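Local coordinates for protein putative polysaccharide deacetylase (Bdellovibrio bacteriovorus HD100, PDB 5JP6) that probably removes acetyl groups from peptidoglycan as a zinc-dependent deacetylase of carbohydrate esterase family 4, at residues K169-L173 / R355-V360; A190-V194 / M345-L349; H120-R125 / R339-E343; V258-Q263 / S373-K377. The protein carries 1 engineered substitution. All blocks are in the same frame, centred on the assembly; numbering follows the deposited sequence. Where two conformers were deposited one is given.

Contacts 1, 2 and 3 follow one another along helix 339-354 and the strand after it. The first turn of the helix makes contact 3 with helix 110-126, its middle makes contact 2 with helix 183-193, and strand 358-364 makes contact 1 with strand 170-176. The centres of contacts 2 and 3 are about 14 Å apart; those of contacts 1 and 2 are about 12 Å apart, and these two contacts touch through Leu173, which packs on Leu191, Phe348 and Leu349. The centre of contact 4, between helix 251-269 and the C-terminal tail, is about 30 to 35 Å from the other centres. All four contacts tie the chain from residue 339 onward back to earlier segments.

Contact 1 (K169-L173 / R355-V360); sequences KEVVL and RGYSVV
Strands 170-176 and 358-364 pair in parallel here, Glu170 facing Ser358 and Val171 facing Val359, with the alignment beginning at Lys169 and Tyr357 just before them. Three backbone bonds zip them: Ser358 N to Lys169 O (2.8 Å), Val171 N to Ser358 O (2.9 Å) and Val360 N to Val171 O (2.8 Å). Beyond them a water takes over, accepting from Leu173 N and donating to Val360 O. Lys169 crosses the Tyr357 ring at about a right angle and lays CE over one face, 4.0 Å from the ring centroid; a bend at chi3 (86°) then turns NZ onto Arg355 O, 2.8 Å away and in the carbonyl plane. Tyr357 OH is hydrogen-bonded to Glu325. Val171 CG1 meets the same ring obliquely, while Leu173 CG packs on Val359 CG1 at 4.1 Å. On the sheet face of Glu170 and Ser358, the extended Glu170 side chain passes Val360 CG2, with its CD 3.6 Å from that methyl, and its carboxylate is held by Ala167 N, Gln151 and Asn149. Gly356, at positive phi, ends helix 339-354 in a Schellman motif. The ammonium of Lys169 therefore sits at the C-terminal end of that helix, where its positive charge probably interacts favourably with the helix dipole, and the bond ties the helix exit to the start of strand 170-176.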
loop_
_atom_site.group_PDB
_atom_site.type_symbol
_atom_site.label_atom_id
_atom_site.label_comp_id
_atom_site.label_asym_id
_atom_site.label_seq_id
_atom_site.Cartn_x
_atom_site.Cartn_y
_atom_site.Cartn_z
ATOM N N LYS A 169 -7.630 15.736 16.566
ATOM C CA LYS A 169 -8.138 14.373 16.730
ATOM C C LYS A 169 -8.890 13.846 15.511
ATOM O O LYS A 169 -9.661 12.892 15.594
ATOM C CB LYS A 169 -8.903 14.189 18.041
ATOM C CG LYS A 169 -8.010 14.557 19.228
ATOM C CD LYS A 169 -8.515 14.071 20.538
ATOM C CE LYS A 169 -8.051 12.663 20.775
ATOM N NZ LYS A 169 -8.413 12.263 22.155
ATOM N N GLU A 170 -8.589 14.445 14.366
ATOM C CA GLU A 170 -9.049 13.918 13.077
ATOM C C GLU A 170 -7.869 13.327 12.328
ATOM O O GLU A 170 -6.811 13.963 12.231
ATOM C CB GLU A 170 -9.728 15.006 12.253
ATOM C CG GLU A 170 -11.046 15.480 12.832
ATOM C CD GLU A 170 -11.783 16.500 11.984
ATOM O OE1 GLU A 170 -11.159 17.147 11.097
ATOM O OE2 GLU A 170 -13.005 16.633 12.201
ATOM N N VAL A 171 -8.081 12.130 11.754
ATOM C CA VAL A 171 -7.073 11.497 10.919
ATOM C C VAL A 171 -7.674 11.057 9.594
ATOM O O VAL A 171 -8.845 10.666 9.505
ATOM C CB VAL A 171 -6.363 10.330 11.607
ATOM C CG1 VAL A 171 -5.607 10.797 12.834
ATOM C CG2 VAL A 171 -7.344 9.231 11.982
ATOM N N VAL A 172 -6.856 11.181 8.559
ATOM C CA VAL A 172 -7.205 10.768 7.205
ATOM C C VAL A 172 -6.387 9.521 6.912
ATOM O O VAL A 172 -5.169 9.530 7.020
ATOM C CB VAL A 172 -6.858 11.858 6.169
ATOM C CG1 VAL A 172 -7.279 11.463 4.766
ATOM C CG2 VAL A 172 -7.453 13.186 6.523
ATOM N N LEU A 173 -7.087 8.452 6.595
ATOM C CA LEU A 173 -6.419 7.212 6.330
ATOM C C LEU A 173 -6.133 7.044 4.839
ATOM O O LEU A 173 -7.052 7.148 4.005
ATOM C CB LEU A 173 -7.280 6.055 6.811
ATOM C CG LEU A 173 -7.682 6.101 8.295
ATOM C CD1 LEU A 173 -8.409 4.835 8.649
ATOM C CD2 LEU A 173 -6.484 6.357 9.226
ATOM N N ARG A 355 -9.314 5.985 21.477
ATOM C CA ARG A 355 -8.442 7.121 21.773
ATOM C C ARG A 355 -9.058 8.475 21.470
ATOM O O ARG A 355 -8.398 9.493 21.689
ATOM C CB ARG A 355 -7.093 6.938 21.062
ATOM C CG ARG A 355 -6.340 5.716 21.577
ATOM C CD ARG A 355 -5.240 5.283 20.627
ATOM N NE ARG A 355 -4.539 4.082 21.091
ATOM C CZ ARG A 355 -3.327 4.036 21.622
ATOM N NH1 ARG A 355 -2.641 5.135 21.862
ATOM N NH2 ARG A 355 -2.825 2.863 21.978
ATOM N N GLY A 356 -10.293 8.484 20.954
ATOM C CA GLY A 356 -11.041 9.709 20.714
ATOM C C GLY A 356 -10.815 10.345 19.367
ATOM O O GLY A 356 -11.162 11.513 19.160
ATOM N N TYR A 357 -10.271 9.574 18.433
ATOM C CA TYR A 357 -9.977 10.079 17.101
ATOM C C TYR A 357 -11.208 9.816 16.167
ATOM O O TYR A 357 -11.989 8.861 16.381
ATOM C CB TYR A 357 -8.630 9.506 16.554
ATOM C CG TYR A 357 -7.394 10.019 17.259
ATOM C CD1 TYR A 357 -6.907 9.402 18.416
ATOM C CD2 TYR A 357 -6.707 11.143 16.798
ATOM C CE1 TYR A 357 -5.820 9.916 19.080
ATOM C CE2 TYR A 357 -5.621 11.636 17.491
ATOM C CZ TYR A 357 -5.196 11.033 18.636
ATOM O OH TYR A 357 -4.080 11.514 19.306
ATOM N N SER A 358 -11.365 10.666 15.146
ATOM C CA SER A 358 -12.374 10.498 14.119
ATOM C C SER A 358 -11.696 10.405 12.737
ATOM O O SER A 358 -10.668 11.020 12.499
ATOM C CB SER A 358 -13.326 11.697 14.119
ATOM O OG SER A 358 -13.910 11.847 15.385
ATOM N N VAL A 359 -12.269 9.597 11.835
ATOM C CA VAL A 359 -11.734 9.408 10.527
ATOM C C VAL A 359 -12.369 10.371 9.523
ATOM O O VAL A 359 -13.592 10.472 9.442
ATOM C CB VAL A 359 -11.894 7.953 10.046
ATOM C CG1 VAL A 359 -11.447 7.803 8.584
ATOM C CG2 VAL A 359 -11.092 7.009 10.943
ATOM N N VAL A 360 -11.526 11.089 8.786
ATOM C CA VAL A 360 -11.970 12.095 7.816
ATOM C C VAL A 360 -11.604 11.674 6.411
ATOM O O VAL A 360 -10.477 11.251 6.160
ATOM C CB VAL A 360 -11.286 13.449 8.099
ATOM C CG1 VAL A 360 -11.553 14.458 7.011
ATOM C CG2 VAL A 360 -11.750 13.975 9.455
HETATM O O HOH W 1 -12.488 12.986 17.253
HETATM O O HOH W 2 -9.705 8.743 5.647
#

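Contact 2 (A190-V194 / M345-L349); sequences ALKEV and MPQFL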
loop_
_atom_site.group_PDB
_atom_site.type_symbol
_atom_site.label_atom_id
_atom_site.label_comp_id
_atom_site.label_asym_id
_atom_site.label_seq_id
_atom_site.Cartn_x
_atom_site.Cartn_y
_atom_site.Cartn_z
ATOM N N ALA A 190 -12.870 -4.018 6.777
ATOM C CA ALA A 190 -12.598 -3.392 8.083
ATOM C C ALA A 190 -13.127 -1.955 8.121
ATOM O O ALA A 190 -13.762 -1.527 9.090
ATOM C CB ALA A 190 -11.117 -3.426 8.392
ATOM N N LEU A 191 -12.882 -1.215 7.055
ATOM C CA LEU A 191 -13.358 0.160 6.970
ATOM C C LEU A 191 -14.867 0.224 6.999
ATOM O O LEU A 191 -15.463 1.045 7.710
ATOM C CB LEU A 191 -12.803 0.841 5.718
ATOM C CG LEU A 191 -11.296 1.065 5.669
ATOM C CD1 LEU A 191 -10.856 1.463 4.268
ATOM C CD2 LEU A 191 -10.838 2.132 6.649
ATOM N N LYS A 192 -15.492 -0.617 6.187
ATOM C CA LYS A 192 -16.930 -0.574 6.027
ATOM C C LYS A 192 -17.658 -0.890 7.339
ATOM O O LYS A 192 -18.704 -0.281 7.643
ATOM C CB LYS A 192 -17.407 -1.487 4.904
ATOM C CG LYS A 192 -18.899 -1.367 4.615
ATOM C CD LYS A 192 -19.300 -2.211 3.414
ATOM C CE LYS A 192 -20.808 -2.110 3.220
ATOM N NZ LYS A 192 -21.369 -3.089 2.249
ATOM N N GLU A 193 -17.136 -1.863 8.100
ATOM C CA GLU A 193 -17.751 -2.284 9.373
ATOM C C GLU A 193 -17.966 -1.127 10.339
ATOM O O GLU A 193 -18.894 -1.178 11.175
ATOM C CB GLU A 193 -16.811 -3.284 10.152
ATOM C CG GLU A 193 -16.796 -4.622 9.613
ATOM C CD GLU A 193 -15.776 -5.535 10.290
ATOM O OE1 GLU A 193 -14.703 -5.168 10.923
ATOM O OE2 GLU A 193 -16.045 -6.673 10.081
ATOM N N VAL A 194 -17.075 -0.132 10.257
ATOM C CA VAL A 194 -17.101 0.991 11.192
ATOM C C VAL A 194 -17.405 2.337 10.499
ATOM O O VAL A 194 -17.209 3.415 11.083
ATOM C CB VAL A 194 -15.794 1.046 12.017
ATOM C CG1 VAL A 194 -15.628 -0.228 12.831
ATOM C CG2 VAL A 194 -14.572 1.321 11.126
ATOM N N MET A 345 -5.929 -3.973 10.717
ATOM C CA MET A 345 -6.800 -2.833 10.453
ATOM C C MET A 345 -8.009 -2.758 11.409
ATOM O O MET A 345 -8.299 -1.676 11.959
ATOM C CB MET A 345 -7.201 -2.766 8.985
ATOM C CG MET A 345 -7.891 -1.454 8.583
ATOM S SD MET A 345 -6.925 0.046 8.947
ATOM C CE MET A 345 -5.371 -0.288 8.128
ATOM N N PRO A 346 -8.714 -3.895 11.644
ATOM C CA PRO A 346 -9.820 -3.769 12.618
ATOM C C PRO A 346 -9.367 -3.286 14.000
ATOM O O PRO A 346 -10.009 -2.435 14.608
ATOM C CB PRO A 346 -10.381 -5.192 12.676
ATOM C CG PRO A 346 -10.059 -5.760 11.325
ATOM C CD PRO A 346 -8.700 -5.218 10.965
ATOM N N GLN A 347 -8.221 -3.776 14.438
ATOM C CA GLN A 347 -7.697 -3.432 15.733
ATOM C C GLN A 347 -7.295 -1.920 15.764
ATOM O O GLN A 347 -7.547 -1.180 16.745
ATOM C CB GLN A 347 -6.515 -4.318 16.068
ATOM C CG GLN A 347 -6.012 -4.100 17.487
ATOM C CD GLN A 347 -6.791 -4.912 18.525
ATOM O OE1 GLN A 347 -6.783 -6.113 18.462
ATOM N NE2 GLN A 347 -7.508 -4.261 19.415
ATOM N N PHE A 348 -6.686 -1.459 14.681
ATOM C CA PHE A 348 -6.278 -0.069 14.542
ATOM C C PHE A 348 -7.480 0.856 14.623
ATOM O O PHE A 348 -7.460 1.863 15.317
ATOM C CB PHE A 348 -5.523 0.136 13.224
ATOM C CG PHE A 348 -5.202 1.567 12.928
ATOM C CD1 PHE A 348 -4.249 2.236 13.654
ATOM C CD2 PHE A 348 -5.883 2.276 11.938
ATOM C CE1 PHE A 348 -3.932 3.560 13.378
ATOM C CE2 PHE A 348 -5.592 3.601 11.696
ATOM C CZ PHE A 348 -4.616 4.234 12.405
ATOM N N LEU A 349 -8.518 0.514 13.868
ATOM C CA LEU A 349 -9.721 1.307 13.862
ATOM C C LEU A 349 -10.380 1.375 15.249
ATOM O O LEU A 349 -10.843 2.431 15.659
ATOM C CB LEU A 349 -10.668 0.795 12.784
ATOM C CG LEU A 349 -10.163 0.918 11.329
ATOM C CD1 LEU A 349 -11.021 0.097 10.373
ATOM C CD2 LEU A 349 -10.063 2.366 10.918
#
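Ala190 turns its methyl straight into helix 339-354, where it meets Met345, Pro346 and Leu349. CB lies 3.8 Å from Met345 CG and 3.9 Å from Pro346 CG. Met345 places its CG beside that methyl with chi1 at -169°, and then folds back through bends at chi2 and chi3, which leaves the CG methylene, not the sulfur, against the alanine. Leu349 does most of the remaining work through a single branch: chi2 of 167° stretches CD1 out as the tip of the side chain, against the backbone of helix 183-193, 3.4 Å from Ala190 O. The same methyl touches Val194 CG2 at 3.8 Å and Leu191 CD2 at 4.2 Å, close to the end of helix 183-193. Pro346 has no N-H to give, and helix 339-354 is kinked here. Leu173 of strand 170-176 lies beneath, against both Leu191 and Leu349. Such apolar packing is that of neighbouring helices on the outer face of a parallel sheet: helix 183-193 follows strand 170-176, while helix 339-354 makes the beta-alpha-beta crossover from strand 330-335 to strand 358-364 over that same central strand, as in the deformed beta/alpha barrel of family 4 carbohydrate esterases.

Contact 3 (H120-R125 / R339-E343); sequences HFDEQR and RRTAE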
loop_
_atom_site.group_PDB
_atom_site.type_symbol
_atom_site.label_atom_id
_atom_site.label_comp_id
_atom_site.label_asym_id
_atom_site.label_seq_id
_atom_site.Cartn_x
_atom_site.Cartn_y
_atom_site.Cartn_z
ATOM N N HIS A 120 2.342 -17.998 10.844
ATOM C CA HIS A 120 2.869 -16.817 11.549
ATOM C C HIS A 120 1.719 -15.844 11.845
ATOM O O HIS A 120 1.546 -15.404 12.984
ATOM C CB HIS A 120 3.952 -16.123 10.729
ATOM C CG HIS A 120 4.259 -14.740 11.199
ATOM N ND1 HIS A 120 5.097 -14.477 12.257
ATOM C CD2 HIS A 120 3.813 -13.542 10.768
ATOM C CE1 HIS A 120 5.164 -13.173 12.455
ATOM N NE2 HIS A 120 4.399 -12.586 11.558
ATOM N N PHE A 121 0.909 -15.515 10.832
ATOM C CA PHE A 121 -0.226 -14.565 11.070
ATOM C C PHE A 121 -1.287 -15.176 11.968
ATOM O O PHE A 121 -1.889 -14.440 12.711
ATOM C CB PHE A 121 -0.787 -14.004 9.784
ATOM C CG PHE A 121 0.121 -12.952 9.157
ATOM C CD1 PHE A 121 0.367 -11.696 9.722
ATOM C CD2 PHE A 121 0.767 -13.288 7.994
ATOM C CE1 PHE A 121 1.180 -10.791 9.073
ATOM C CE2 PHE A 121 1.567 -12.398 7.354
ATOM C CZ PHE A 121 1.798 -11.158 7.911
ATOM N N ASP A 122 -1.458 -16.498 11.967
ATOM C CA ASP A 122 -2.347 -17.156 12.934
ATOM C C ASP A 122 -1.883 -16.864 14.356
ATOM O O ASP A 122 -2.667 -16.500 15.248
ATOM C CB ASP A 122 -2.359 -18.664 12.730
ATOM C CG ASP A 122 -3.115 -19.115 11.479
ATOM O OD1 ASP A 122 -3.871 -18.321 10.858
ATOM O OD2 ASP A 122 -2.947 -20.313 11.113
ATOM N N GLU A 123 -0.588 -17.034 14.564
ATOM C CA GLU A 123 -0.003 -16.841 15.901
ATOM C C GLU A 123 -0.125 -15.385 16.338
ATOM O O GLU A 123 -0.504 -15.074 17.481
ATOM C CB GLU A 123 1.466 -17.249 15.880
ATOM C CG GLU A 123 1.712 -18.729 15.737
ATOM C CD GLU A 123 3.176 -19.062 15.485
ATOM O OE1 GLU A 123 4.017 -18.145 15.518
ATOM O OE2 GLU A 123 3.501 -20.259 15.309
ATOM N N GLN A 124 0.114 -14.488 15.381
ATOM C CA GLN A 124 -0.011 -13.036 15.623
ATOM C C GLN A 124 -1.423 -12.635 16.014
ATOM O O GLN A 124 -1.613 -11.784 16.839
ATOM C CB GLN A 124 0.427 -12.243 14.403
ATOM C CG GLN A 124 1.902 -12.406 14.039
ATOM C CD GLN A 124 2.793 -11.780 15.068
ATOM O OE1 GLN A 124 2.769 -10.574 15.268
ATOM N NE2 GLN A 124 3.574 -12.594 15.739
ATOM N N ARG A 125 -2.404 -13.285 15.409
ATOM C CA ARG A 125 -3.794 -12.989 15.641
ATOM C C ARG A 125 -4.224 -13.343 17.080
ATOM O O ARG A 125 -5.143 -12.722 17.642
ATOM C CB ARG A 125 -4.610 -13.792 14.584
ATOM C CG ARG A 125 -5.880 -13.222 14.134
ATOM C CD ARG A 125 -6.464 -14.029 12.986
ATOM N NE ARG A 125 -5.785 -13.812 11.722
ATOM C CZ ARG A 125 -5.160 -14.759 11.039
ATOM N NH1 ARG A 125 -5.206 -16.031 11.438
ATOM N NH2 ARG A 125 -4.488 -14.444 9.930
ATOM N N ARG A 339 0.343 -7.027 3.780
ATOM C CA ARG A 339 -0.577 -7.943 4.459
ATOM C C ARG A 339 -0.793 -7.565 5.904
ATOM O O ARG A 339 -1.941 -7.545 6.399
ATOM C CB ARG A 339 -0.124 -9.394 4.353
ATOM C CG ARG A 339 -0.986 -10.274 5.215
ATOM C CD ARG A 339 -0.858 -11.728 4.911
ATOM N NE ARG A 339 -1.763 -12.475 5.775
ATOM C CZ ARG A 339 -1.768 -13.786 5.906
ATOM N NH1 ARG A 339 -0.963 -14.524 5.170
ATOM N NH2 ARG A 339 -2.639 -14.348 6.726
ATOM N N ARG A 340 0.286 -7.226 6.600
ATOM C CA ARG A 340 0.155 -7.020 8.045
ATOM C C ARG A 340 -0.737 -5.821 8.350
ATOM O O ARG A 340 -1.425 -5.816 9.345
ATOM C CB ARG A 340 1.515 -6.855 8.685
ATOM C CG ARG A 340 1.504 -6.940 10.193
ATOM C CD ARG A 340 2.938 -6.977 10.715
ATOM N NE ARG A 340 3.788 -7.982 10.101
ATOM C CZ ARG A 340 4.001 -9.230 10.556
ATOM N NH1 ARG A 340 3.357 -9.713 11.594
ATOM N NH2 ARG A 340 4.870 -9.999 9.950
ATOM N N THR A 341 -0.739 -4.844 7.450
ATOM C CA THR A 341 -1.646 -3.708 7.595
ATOM C C THR A 341 -3.106 -4.132 7.543
ATOM O O THR A 341 -3.937 -3.661 8.368
ATOM C CB THR A 341 -1.301 -2.637 6.563
ATOM O OG1 THR A 341 0.033 -2.182 6.803
ATOM C CG2 THR A 341 -2.278 -1.443 6.587
ATOM N N ALA A 342 -3.439 -5.042 6.623
ATOM C CA ALA A 342 -4.816 -5.585 6.581
ATOM C C ALA A 342 -5.087 -6.381 7.884
ATOM O O ALA A 342 -6.188 -6.283 8.469
ATOM C CB ALA A 342 -5.041 -6.433 5.334
ATOM N N GLU A 343 -4.096 -7.156 8.371
ATOM C CA GLU A 343 -4.307 -7.963 9.554
ATOM C C GLU A 343 -4.621 -7.117 10.785
ATOM O O GLU A 343 -5.357 -7.565 11.655
ATOM C CB GLU A 343 -3.062 -8.820 9.856
ATOM C CG GLU A 343 -2.731 -9.870 8.808
ATOM C CD GLU A 343 -3.596 -11.113 8.905
ATOM O OE1 GLU A 343 -4.147 -11.452 9.986
ATOM O OE2 GLU A 343 -3.697 -11.825 7.864
HETATM O O HOH W 3 -2.474 -11.622 12.154
HETATM O O HOH W 4 -3.176 -16.635 8.379
#
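Phe121 presses its ring against two arginine guanidinium groups at once. Arg339 runs fully extended past the ring in the opposite direction, covering one face, with its guanidinium plane tilted 27° from the ring and CZ 3.3 Å from Phe121 CD2. Arg340 turns a face of its guanidinium to Phe121 CE1, which stands 3.5 Å from its CZ, and meets the ring obliquely with the planes 42° apart, while His120 CD2 lies over the ring face opposite Arg339. The Arg340 group also points end-on at His120, standing nearly perpendicular to that ring; NH1 and NH2 both donate to the single acceptor NE2, each at 3.1 Å. This makes NE2 the likely unprotonated nitrogen of a neutral imidazole. Asn313 takes a further bond from Arg340 NH1.

Helix 110-126, from the helical region ahead of the first strand, runs roughly parallel to helix 339-354 of the deacetylase fold; the axes of segments 120-125 and 339-343 come within 11.7 Å at a crossing angle of -32°. That spacing is filled by Phe121 and by long polar side chains. Asp122, Arg125, Arg339 and Glu343 form a salt-bridge network. A bend at chi2 swings the Glu343 carboxylate between Arg339 and Arg125. Arg339 holds OE2 side-on with NE (2.9 Å) and NH2, both from the same face of the carboxylate, and Arg125 NH2 reaches OE1 on its syn side at 3.0 Å. Asp122 OD1 accepts from Arg125 NH1 at 2.7 Å. A water accepts from both Arg125 NH2 and Arg339 NH2 and donates to Asp122 OD1, and Arg339 NH1 pairs with Glu94 and Asp118.

Contact 4 (V258-Q263 / S373-K377); sequences VRGGHQ and SKLVK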
loop_
_atom_site.group_PDB
_atom_site.type_symbol
_atom_site.label_atom_id
_atom_site.label_comp_id
_atom_site.label_asym_id
_atom_site.label_seq_id
_atom_site.Cartn_x
_atom_site.Cartn_y
_atom_site.Cartn_z
ATOM N N VAL A 258 3.221 10.110 -13.812
ATOM C CA VAL A 258 2.087 10.714 -13.121
ATOM C C VAL A 258 0.782 10.433 -13.869
ATOM O O VAL A 258 -0.198 9.989 -13.265
ATOM C CB VAL A 258 2.275 12.232 -12.939
ATOM C CG1 VAL A 258 1.037 12.875 -12.339
ATOM C CG2 VAL A 258 3.494 12.533 -12.041
ATOM N N ARG A 259 0.775 10.684 -15.178
ATOM C CA ARG A 259 -0.399 10.418 -16.036
ATOM C C ARG A 259 -0.799 8.977 -16.064
ATOM O O ARG A 259 -1.975 8.636 -16.046
ATOM C CB ARG A 259 -0.101 10.758 -17.478
ATOM C CG ARG A 259 -0.100 12.227 -17.757
ATOM C CD ARG A 259 -0.305 12.518 -19.222
ATOM N NE ARG A 259 -0.718 13.897 -19.371
ATOM C CZ ARG A 259 0.131 14.929 -19.302
ATOM N NH1 ARG A 259 1.411 14.664 -19.093
ATOM N NH2 ARG A 259 -0.296 16.200 -19.425
ATOM N N GLY A 260 0.197 8.088 -16.140
ATOM C CA GLY A 260 -0.117 6.679 -16.356
ATOM C C GLY A 260 -0.942 6.010 -15.275
ATOM O O GLY A 260 -1.856 5.223 -15.580
ATOM N N GLY A 261 -0.648 6.283 -14.006
ATOM C CA GLY A 261 -1.440 5.698 -12.910
ATOM C C GLY A 261 -2.872 6.276 -12.896
ATOM O O GLY A 261 -3.847 5.576 -12.688
ATOM N N HIS A 262 -2.972 7.576 -13.145
ATOM C CA HIS A 262 -4.254 8.231 -13.234
ATOM C C HIS A 262 -5.084 7.651 -14.380
ATOM O O HIS A 262 -6.265 7.346 -14.213
ATOM C CB HIS A 262 -4.081 9.721 -13.410
ATOM C CG HIS A 262 -4.557 10.516 -12.243
ATOM N ND1 HIS A 262 -4.106 10.306 -10.961
ATOM C CD2 HIS A 262 -5.474 11.509 -12.155
ATOM C CE1 HIS A 262 -4.709 11.141 -10.140
ATOM N NE2 HIS A 262 -5.544 11.877 -10.835
ATOM N N GLN A 263 -4.435 7.468 -15.524
ATOM C CA GLN A 263 -5.102 6.873 -16.661
ATOM C C GLN A 263 -5.595 5.445 -16.351
ATOM O O GLN A 263 -6.678 5.061 -16.781
ATOM C CB GLN A 263 -4.176 6.872 -17.870
ATOM C CG GLN A 263 -4.864 6.454 -19.135
ATOM C CD GLN A 263 -5.765 7.544 -19.722
ATOM O OE1 GLN A 263 -5.359 8.684 -19.885
ATOM N NE2 GLN A 263 -6.994 7.174 -20.062
ATOM N N SER A 373 -10.305 14.834 -15.305
ATOM C CA SER A 373 -8.904 14.957 -14.939
ATOM C C SER A 373 -8.064 15.479 -16.118
ATOM O O SER A 373 -8.117 14.946 -17.227
ATOM C CB SER A 373 -8.318 13.611 -14.553
ATOM O OG SER A 373 -6.926 13.733 -14.275
ATOM N N LYS A 374 -7.237 16.480 -15.814
ATOM C CA LYS A 374 -6.267 16.994 -16.790
ATOM C C LYS A 374 -5.069 16.055 -17.030
ATOM O O LYS A 374 -4.215 16.355 -17.872
ATOM C CB LYS A 374 -5.817 18.393 -16.396
ATOM C CG LYS A 374 -6.944 19.410 -16.450
ATOM C CD LYS A 374 -6.501 20.764 -15.902
ATOM C CE LYS A 374 -7.558 21.794 -16.035
ATOM N NZ LYS A 374 -7.139 23.053 -15.418
ATOM N N LEU A 375 -5.031 14.945 -16.280
ATOM C CA LEU A 375 -3.986 13.944 -16.405
ATOM C C LEU A 375 -4.396 12.766 -17.282
ATOM O O LEU A 375 -3.596 11.873 -17.513
ATOM C CB LEU A 375 -3.571 13.440 -15.017
ATOM C CG LEU A 375 -2.952 14.464 -14.096
ATOM C CD1 LEU A 375 -2.725 13.904 -12.713
ATOM C CD2 LEU A 375 -1.631 15.010 -14.669
ATOM N N VAL A 376 -5.651 12.750 -17.736
ATOM C CA VAL A 376 -6.117 11.626 -18.509
ATOM C C VAL A 376 -6.577 12.033 -19.906
ATOM O O VAL A 376 -7.014 13.175 -20.118
ATOM C CB VAL A 376 -7.228 10.834 -17.820
ATOM C CG1 VAL A 376 -6.890 10.472 -16.378
ATOM C CG2 VAL A 376 -8.528 11.494 -17.935
ATOM N N LYS A 377 -6.491 11.071 -20.833
ATOM C CA LYS A 377 -7.043 11.170 -22.181
ATOM C C LYS A 377 -8.393 10.446 -22.210
ATOM O O LYS A 377 -8.516 9.292 -21.764
ATOM C CB LYS A 377 -6.123 10.482 -23.151
ATOM C CG LYS A 377 -4.764 11.078 -23.262
ATOM C CD LYS A 377 -3.941 10.387 -24.372
ATOM C CE LYS A 377 -4.456 10.658 -25.779
ATOM N NZ LYS A 377 -3.453 10.295 -26.831
HETATM O O HOH W 5 -6.648 14.694 -11.744
HETATM O O HOH W 6 -3.047 9.851 -19.478
#
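Arg259 and Gln263, one turn apart on helix 251-269, meet the C-terminal tail, which has no regular secondary structure: Arg259 CA is 5.0 Å from Leu375 CA, and Gln263 CA is similarly close to Val376 CA. The segment opens with a type I beta turn from Ser373 to Val376, within which Ser373 OG accepts from Leu375 N at 3.0 Å in an ST turn. Leu375 then drops its CD1 over one face of the His262 ring, 3.8 Å from the centroid and offset toward the rim, a CH-pi contact; the same methyl meets Val258 CG1. Ser373 OG comes to the edge of the imidazole, 3.4 Å from His262 CD2, and a water bonded to it accepts a weak bond from His262 NE2. His262 ND1 is held by Ser226, next in sequence to the zinc ligand His227, whose side chain is about 9 Å away. Gln263, bent at chi2 (76°), turns its amide to pair with both backbone polar atoms of one residue: OE1 accepts from Lys377 N at 2.8 Å and NE2, which also bonds Asp267, donates to Lys377 O at 3.1 Å, each acceptor met on a lone pair in its carbonyl plane. A second water donates to both Gln263 OE1, at 2.6 Å, and Leu375 O.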